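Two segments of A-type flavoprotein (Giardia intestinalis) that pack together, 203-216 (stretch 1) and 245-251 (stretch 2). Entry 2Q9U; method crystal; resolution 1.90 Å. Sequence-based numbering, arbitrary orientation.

Stretch 1 (203-216) ILGLFSAQMRKALE
Stretch 2 245-251: EYDRWSK

Stretch 1 carries helical backbone at Ile203, a type I turn from Leu204 to Phe207 closed by Phe207 N to Leu204 O (2.7 Å), and a helix over 208-216 with Phe207 at its N-cap position. Stretch 2 is helical over 245-250. The helix axes approach to 9.0 Å with a signed crossing angle of -133°, so the chains run in broadly opposed directions; in the register, Ser208 and Ser250 CA atoms lie 4.4 Å apart. The contact buries 526 Å², both sides summed.

Glu245 (chi1 t, chi2 p) stays out of reach of stretch 1; its OE1 accepts from Arg248 NH2 at 2.8 Å in a salt bridge one helical turn along.

Tyr246 points toward stretch 1, with chi1 at -89° and chi2 at -11°. Met211 (t, p, p) folds over one face of its ring: Met211 CE lies 3.5 Å from the Tyr246 ring centroid and only 6° off the normal, a CH-pi contact, while Met211 SD sits 4.2 Å from the same centroid at 28°. Leu204 (m, t) approaches obliquely, Leu204 CD1 to Tyr246 OH being 3.4 Å.

Asp247 directs its CA-to-CB bond away, yet its backbone still meets Leu215 (m, t): Leu215 CD1 is 3.7 Å from Asp247 CA. Its carboxylate is engaged within stretch 2, Lys251 NZ lying 3.1 Å from Asp247 OD1 in a salt bridge.

Trp249 (chi1 165°, chi2 68°) starts sideways, but its indole reaches in and has the largest covered area, 109 Å². Ser208 CA sits over one face, 4.1 Å from the centroid of the Trp249 six-membered ring and 28° off the normal. Carbonyls of the turn meet the ring edge, with Leu204 O 3.1 Å from Trp249 CH2 and Gly205 O 3.7 Å from Trp249 CZ2. Met211 CB packs obliquely at 3.5 Å from Trp249 CZ3. A water links the stretches, accepting from Trp249 NE1 and donating to Gly205 O, each at 3.0 Å.

Ser250 (chi1 p) is a knob among Ser208, Met211, Arg212 and Leu215; Ser250 CB lies 3.7 Å from Ser208 O. Its OG donates to Asp247 O at 2.8 Å. The carbonyl receives the direct interhelical hydrogen bond: Arg212 (m, t, m, chi4 -83°) donates from NH1 to Ser250 O at 2.8 Å and 157°, with the acceptor near the guanidinium plane.

Lys251 has an extended side chain (chi1 m, then all t), and Lys251 N donates to Arg248 O at 3.0 Å.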

# COMPACT_ATOMS: atom_id res chain seq x y z
N ILE A 203 -7.27 7.12 -20.48
CA ILE A 203 -6.31 7.06 -21.59
C ILE A 203 -6.77 7.98 -22.73
O ILE A 203 -5.96 8.68 -23.34
CB ILE A 203 -6.09 5.61 -22.09
CG1 ILE A 203 -5.75 4.67 -20.90
CG2 ILE A 203 -5.03 5.57 -23.24
CD1 ILE A 203 -4.54 5.11 -20.09
N LEU A 204 -8.08 8.00 -22.96
CA LEU A 204 -8.61 8.65 -24.15
C LEU A 204 -9.30 9.97 -23.88
O LEU A 204 -9.78 10.62 -24.82
CB LEU A 204 -9.56 7.68 -24.89
CG LEU A 204 -9.04 6.29 -25.30
CD1 LEU A 204 -10.18 5.42 -25.87
CD2 LEU A 204 -7.87 6.35 -26.29
N GLY A 205 -9.36 10.36 -22.60
CA GLY A 205 -10.30 11.43 -22.17
C GLY A 205 -10.18 12.72 -22.98
O GLY A 205 -11.18 13.39 -23.23
N LEU A 206 -8.96 13.06 -23.38
CA LEU A 206 -8.71 14.32 -24.10
C LEU A 206 -8.83 14.17 -25.64
O LEU A 206 -8.60 15.15 -26.38
CB LEU A 206 -7.32 14.89 -23.75
CG LEU A 206 -6.03 14.15 -24.13
CD1 LEU A 206 -4.85 15.08 -23.95
CD2 LEU A 206 -5.78 12.88 -23.29
N PHE A 207 -9.21 12.97 -26.10
CA PHE A 207 -9.19 12.66 -27.54
C PHE A 207 -10.58 12.41 -28.17
O PHE A 207 -10.71 11.64 -29.13
CB PHE A 207 -8.20 11.52 -27.82
CG PHE A 207 -6.76 11.83 -27.41
CD1 PHE A 207 -6.10 12.94 -27.94
CD2 PHE A 207 -6.08 11.02 -26.49
CE1 PHE A 207 -4.80 13.24 -27.59
CE2 PHE A 207 -4.78 11.30 -26.15
CZ PHE A 207 -4.14 12.42 -26.69
N SER A 208 -11.62 13.09 -27.66
CA SER A 208 -13.00 12.85 -28.20
C SER A 208 -13.10 13.19 -29.69
O SER A 208 -13.80 12.50 -30.43
CB SER A 208 -14.08 13.61 -27.41
OG SER A 208 -13.81 15.01 -27.39
N ALA A 209 -12.39 14.24 -30.12
CA ALA A 209 -12.44 14.66 -31.52
C ALA A 209 -11.84 13.55 -32.40
O ALA A 209 -12.40 13.18 -33.45
CB ALA A 209 -11.70 15.97 -31.71
N GLN A 210 -10.74 12.98 -31.93
CA GLN A 210 -10.07 11.90 -32.66
C GLN A 210 -10.95 10.65 -32.67
O GLN A 210 -11.01 9.95 -33.68
CB GLN A 210 -8.68 11.62 -32.09
CG GLN A 210 -7.65 12.78 -32.30
CD GLN A 210 -7.75 13.93 -31.29
OE1 GLN A 210 -8.63 13.96 -30.41
NE2 GLN A 210 -6.81 14.88 -31.41
N MET A 211 -11.69 10.40 -31.59
CA MET A 211 -12.67 9.30 -31.57
C MET A 211 -13.83 9.49 -32.56
O MET A 211 -14.26 8.51 -33.20
CB MET A 211 -13.21 9.04 -30.16
CG MET A 211 -14.24 7.89 -30.08
SD MET A 211 -13.54 6.27 -30.52
CE MET A 211 -12.46 6.02 -29.10
N ARG A 212 -14.30 10.73 -32.70
CA ARG A 212 -15.35 11.06 -33.68
C ARG A 212 -14.87 10.67 -35.08
O ARG A 212 -15.62 10.03 -35.83
CB ARG A 212 -15.73 12.55 -33.61
CG ARG A 212 -16.65 12.91 -32.42
CD ARG A 212 -17.33 14.28 -32.61
NE ARG A 212 -16.37 15.38 -32.75
CZ ARG A 212 -15.77 16.03 -31.75
NH1 ARG A 212 -16.00 15.70 -30.49
NH2 ARG A 212 -14.92 17.02 -32.03
N LYS A 213 -13.62 11.01 -35.40
CA LYS A 213 -13.00 10.72 -36.71
C LYS A 213 -12.93 9.22 -36.94
O LYS A 213 -13.26 8.71 -38.02
CB LYS A 213 -11.60 11.36 -36.82
CG LYS A 213 -10.35 10.40 -37.02
CD LYS A 213 -9.65 9.83 -35.69
CE LYS A 213 -8.14 9.84 -35.73
NZ LYS A 213 -7.38 11.19 -35.54
N ALA A 214 -12.49 8.51 -35.91
CA ALA A 214 -12.23 7.10 -36.00
C ALA A 214 -13.56 6.38 -36.19
O ALA A 214 -13.66 5.50 -37.03
CB ALA A 214 -11.50 6.61 -34.74
N LEU A 215 -14.58 6.78 -35.42
CA LEU A 215 -15.90 6.17 -35.54
C LEU A 215 -16.53 6.42 -36.91
O LEU A 215 -17.17 5.52 -37.48
CB LEU A 215 -16.83 6.62 -34.40
CG LEU A 215 -16.41 6.15 -32.99
CD1 LEU A 215 -17.31 6.78 -31.94
CD2 LEU A 215 -16.41 4.62 -32.89
N GLU A 216 -16.33 7.63 -37.44
CA GLU A 216 -16.75 7.97 -38.81
C GLU A 216 -16.17 6.95 -39.81
O GLU A 216 -16.91 6.31 -40.57
CB GLU A 216 -16.33 9.41 -39.14
CG GLU A 216 -17.06 10.06 -40.32
CD GLU A 216 -16.71 11.55 -40.52
OE1 GLU A 216 -15.65 12.02 -40.02
OE2 GLU A 216 -17.51 12.25 -41.19
N GLU A 245 -21.22 3.50 -26.41
CA GLU A 245 -20.56 4.31 -25.37
C GLU A 245 -19.50 5.25 -25.95
O GLU A 245 -19.47 6.44 -25.62
CB GLU A 245 -19.95 3.40 -24.29
CG GLU A 245 -19.21 4.17 -23.14
CD GLU A 245 -20.15 5.01 -22.27
OE1 GLU A 245 -21.36 4.70 -22.21
OE2 GLU A 245 -19.67 5.97 -21.63
N TYR A 246 -18.61 4.72 -26.79
CA TYR A 246 -17.65 5.58 -27.49
C TYR A 246 -18.35 6.69 -28.29
O TYR A 246 -17.90 7.85 -28.32
CB TYR A 246 -16.78 4.76 -28.44
CG TYR A 246 -15.52 4.19 -27.86
CD1 TYR A 246 -15.03 4.58 -26.61
CD2 TYR A 246 -14.78 3.27 -28.61
CE1 TYR A 246 -13.85 4.04 -26.10
CE2 TYR A 246 -13.61 2.74 -28.13
CZ TYR A 246 -13.14 3.12 -26.88
OH TYR A 246 -11.96 2.57 -26.46
N ASP A 247 -19.44 6.33 -28.95
CA ASP A 247 -20.19 7.32 -29.75
C ASP A 247 -20.76 8.45 -28.88
O ASP A 247 -20.59 9.63 -29.22
CB ASP A 247 -21.30 6.64 -30.55
CG ASP A 247 -21.98 7.61 -31.50
OD1 ASP A 247 -21.26 8.17 -32.36
OD2 ASP A 247 -23.21 7.84 -31.37
N ARG A 248 -21.43 8.09 -27.79
CA ARG A 248 -21.96 9.09 -26.87
C ARG A 248 -20.82 9.92 -26.31
O ARG A 248 -20.87 11.15 -26.37
CB ARG A 248 -22.77 8.45 -25.73
CG ARG A 248 -24.18 8.00 -26.13
CD ARG A 248 -24.98 7.50 -24.91
NE ARG A 248 -24.24 6.45 -24.18
CZ ARG A 248 -24.39 5.14 -24.38
NH1 ARG A 248 -25.26 4.69 -25.28
NH2 ARG A 248 -23.67 4.27 -23.67
N TRP A 249 -19.78 9.27 -25.82
CA TRP A 249 -18.65 10.01 -25.24
C TRP A 249 -18.01 10.97 -26.25
O TRP A 249 -17.73 12.12 -25.90
CB TRP A 249 -17.60 9.07 -24.62
CG TRP A 249 -16.31 9.80 -24.37
CD1 TRP A 249 -16.09 10.80 -23.46
CD2 TRP A 249 -15.09 9.63 -25.10
NE1 TRP A 249 -14.79 11.25 -23.56
CE2 TRP A 249 -14.15 10.55 -24.56
CE3 TRP A 249 -14.68 8.79 -26.16
CZ2 TRP A 249 -12.83 10.66 -25.04
CZ3 TRP A 249 -13.36 8.89 -26.65
CH2 TRP A 249 -12.45 9.83 -26.08
N SER A 250 -17.78 10.51 -27.48
CA SER A 250 -17.15 11.36 -28.52
C SER A 250 -18.00 12.62 -28.79
O SER A 250 -17.47 13.65 -29.24
CB SER A 250 -16.93 10.62 -29.83
OG SER A 250 -18.16 10.22 -30.42
N LYS A 251 -19.29 12.54 -28.50
CA LYS A 251 -20.23 13.64 -28.69
C LYS A 251 -20.56 14.39 -27.37
O LYS A 251 -21.37 15.34 -27.35
CB LYS A 251 -21.49 13.10 -29.36
CG LYS A 251 -21.25 12.61 -30.79
CD LYS A 251 -22.45 11.83 -31.28
CE LYS A 251 -22.29 11.50 -32.75
NZ LYS A 251 -23.22 10.42 -33.12
O HOH W 1 -13.76 13.50 -21.80